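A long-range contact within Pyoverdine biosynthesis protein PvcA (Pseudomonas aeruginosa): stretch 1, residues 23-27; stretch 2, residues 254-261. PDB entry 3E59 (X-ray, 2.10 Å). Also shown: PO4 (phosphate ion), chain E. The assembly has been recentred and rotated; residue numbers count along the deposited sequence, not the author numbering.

Stretch 1, residues 23-27: RRRYP
Stretch 2 254-261: LSIHPQPA

A segment with no regular helix or strand packs against the end of a strand and the loop that follows it, at least 231 residues away wherever they touch, burying 420 Å². The register is set by Arg24 and Pro258, whose CA atoms lie 4.7 Å apart; the chains cross there rather than run alongside. Stretch 1 is extended, with phi/psi near -75/130 at Arg23 and Arg24, -114/156 at Arg25 and -64/126 at Tyr26. Stretch 2 leaves a strand at Ser255, bends at Ile256 (-106/11), then extends from His257 (-108/147) through Pro260, its two prolines near -56/145, turning again at Ala261 (-67/-22).

Arg23 (t, t, p) starts sideways but its end swings closer: NH1 reaches water 1 at 3.1 Å, which donates to Gln259 O at 2.7 Å.

Arg24 (m, t, t) points toward stretch 2 and is buried. Its guanidinium lies with one face under Ile256 O, NE to O being 3.2 Å; the angle is too poor for a hydrogen bond, and its nitrogens find partners elsewhere in the structure. Arginine packs along its length: Arg24 CD is 4.2 Å from Pro258 CD, and Arg24 NH2 is 3.7 Å from Ile256 CG2. Water 2 joins the backbones, donating to Arg24 O (2.8 Å) and accepting from Gln259 N (2.9 Å).

The CA-to-CB bond of Arg25 (m, t, p) points away, and its backbone C lies 3.7 Å from Pro258 CB.

Tyr26 (chi1 m, chi2 -82°) departs sideways and brings its ring over Pro258. Pro258 CB sits 3.7 Å from the ring centroid, 10° off the normal, a CH-pi contact suited to proline's compact, rigid ring. Pro260 N lies at the ring edge, and Pro260 CD is 3.2 Å from Tyr26 OH. Water 3 bridges Tyr26 OH (2.9 Å) and Pro258 O (2.8 Å), donating to the carbonyl. Pro27 (-51/-36) ends the stretch, exposed.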

# COMPACT_ATOMS: atom_id res chain seq x y z
N ARG A 23 -7.36 4.33 10.10
CA ARG A 23 -6.36 3.31 10.43
C ARG A 23 -6.83 1.90 10.03
O ARG A 23 -7.98 1.50 10.28
CB ARG A 23 -5.99 3.38 11.92
CG ARG A 23 -4.79 2.50 12.28
CD ARG A 23 -4.36 2.65 13.73
NE ARG A 23 -5.39 2.25 14.69
CZ ARG A 23 -5.39 1.12 15.39
NH1 ARG A 23 -4.40 0.23 15.28
NH2 ARG A 23 -6.39 0.88 16.24
N ARG A 24 -5.95 1.15 9.37
CA ARG A 24 -6.17 -0.28 9.14
C ARG A 24 -5.89 -1.03 10.44
O ARG A 24 -4.83 -0.81 11.06
CB ARG A 24 -5.24 -0.82 8.07
CG ARG A 24 -5.50 -0.28 6.73
CD ARG A 24 -4.59 -0.90 5.71
NE ARG A 24 -4.64 -0.09 4.50
CZ ARG A 24 -5.29 -0.39 3.38
NH1 ARG A 24 -5.96 -1.53 3.24
NH2 ARG A 24 -5.25 0.47 2.37
N ARG A 25 -6.83 -1.87 10.85
CA ARG A 25 -6.65 -2.76 12.01
C ARG A 25 -6.65 -4.18 11.49
O ARG A 25 -7.20 -4.43 10.42
CB ARG A 25 -7.81 -2.59 13.00
CG ARG A 25 -7.96 -1.19 13.59
CD ARG A 25 -9.02 -1.19 14.68
NE ARG A 25 -8.61 -1.99 15.84
CZ ARG A 25 -9.44 -2.51 16.74
NH1 ARG A 25 -10.76 -2.33 16.65
NH2 ARG A 25 -8.95 -3.23 17.75
N TYR A 26 -6.03 -5.11 12.22
CA TYR A 26 -6.14 -6.53 11.91
C TYR A 26 -7.60 -6.95 12.08
O TYR A 26 -8.17 -6.69 13.14
CB TYR A 26 -5.22 -7.39 12.79
CG TYR A 26 -3.75 -7.13 12.53
CD1 TYR A 26 -3.09 -7.75 11.46
CD2 TYR A 26 -3.02 -6.25 13.33
CE1 TYR A 26 -1.74 -7.51 11.22
CE2 TYR A 26 -1.67 -6.00 13.10
CZ TYR A 26 -1.04 -6.63 12.05
OH TYR A 26 0.28 -6.38 11.81
N PRO A 27 -8.22 -7.56 11.04
CA PRO A 27 -9.62 -8.01 11.16
C PRO A 27 -9.83 -8.85 12.42
O PRO A 27 -10.88 -8.75 13.05
CB PRO A 27 -9.82 -8.89 9.90
CG PRO A 27 -8.84 -8.33 8.91
CD PRO A 27 -7.65 -7.87 9.71
N LEU A 254 3.73 5.48 6.72
CA LEU A 254 2.42 4.89 6.45
C LEU A 254 2.58 3.54 5.78
O LEU A 254 3.66 3.18 5.32
CB LEU A 254 1.56 5.81 5.59
CG LEU A 254 1.30 7.25 6.04
CD1 LEU A 254 0.61 7.98 4.91
CD2 LEU A 254 0.47 7.34 7.33
N SER A 255 1.48 2.78 5.75
CA SER A 255 1.47 1.42 5.20
C SER A 255 0.08 1.14 4.66
O SER A 255 -0.88 1.81 5.05
CB SER A 255 1.84 0.41 6.29
OG SER A 255 2.00 -0.89 5.77
N ILE A 256 -0.02 0.17 3.76
CA ILE A 256 -1.32 -0.32 3.31
C ILE A 256 -1.65 -1.69 3.87
O ILE A 256 -2.60 -2.35 3.43
CB ILE A 256 -1.51 -0.25 1.73
CG1 ILE A 256 -0.28 -0.76 0.97
CG2 ILE A 256 -1.81 1.16 1.32
CD1 ILE A 256 -0.13 -2.26 0.97
N HIS A 257 -0.82 -2.12 4.84
CA HIS A 257 -1.12 -3.26 5.70
C HIS A 257 -1.47 -2.80 7.11
O HIS A 257 -0.94 -1.80 7.58
CB HIS A 257 0.08 -4.19 5.84
CG HIS A 257 0.66 -4.63 4.54
ND1 HIS A 257 2.01 -4.59 4.30
CD2 HIS A 257 0.08 -5.11 3.42
CE1 HIS A 257 2.24 -5.03 3.07
NE2 HIS A 257 1.08 -5.36 2.52
N PRO A 258 -2.37 -3.54 7.79
CA PRO A 258 -2.56 -3.35 9.24
C PRO A 258 -1.21 -3.53 9.93
O PRO A 258 -0.42 -4.37 9.49
CB PRO A 258 -3.49 -4.51 9.64
CG PRO A 258 -4.14 -4.94 8.39
CD PRO A 258 -3.25 -4.59 7.24
N GLN A 259 -0.96 -2.76 10.98
CA GLN A 259 0.33 -2.78 11.65
C GLN A 259 0.18 -2.91 13.16
O GLN A 259 -0.81 -2.40 13.73
CB GLN A 259 1.15 -1.51 11.30
CG GLN A 259 1.57 -1.39 9.81
CD GLN A 259 2.59 -2.43 9.35
OE1 GLN A 259 3.26 -3.08 10.16
NE2 GLN A 259 2.73 -2.59 8.02
N PRO A 260 1.16 -3.57 13.83
CA PRO A 260 1.15 -3.59 15.30
C PRO A 260 1.12 -2.15 15.82
O PRO A 260 1.68 -1.26 15.18
CB PRO A 260 2.49 -4.28 15.66
CG PRO A 260 2.91 -5.04 14.43
CD PRO A 260 2.31 -4.30 13.25
N ALA A 261 0.46 -1.93 16.95
CA ALA A 261 0.29 -0.60 17.52
C ALA A 261 1.61 0.02 18.03
O ALA A 261 1.72 1.24 18.16
CB ALA A 261 -0.72 -0.65 18.63
P PO4 E . 5.15 -2.65 4.84
O1 PO4 E . 4.39 -3.63 5.69
O2 PO4 E . 5.26 -3.22 3.43
O3 PO4 E . 4.41 -1.30 4.84
O4 PO4 E . 6.56 -2.48 5.36
O HOH W 1 -1.50 0.22 14.06
O HOH W 2 -2.13 -0.11 11.13
O HOH W 3 1.18 -6.58 9.01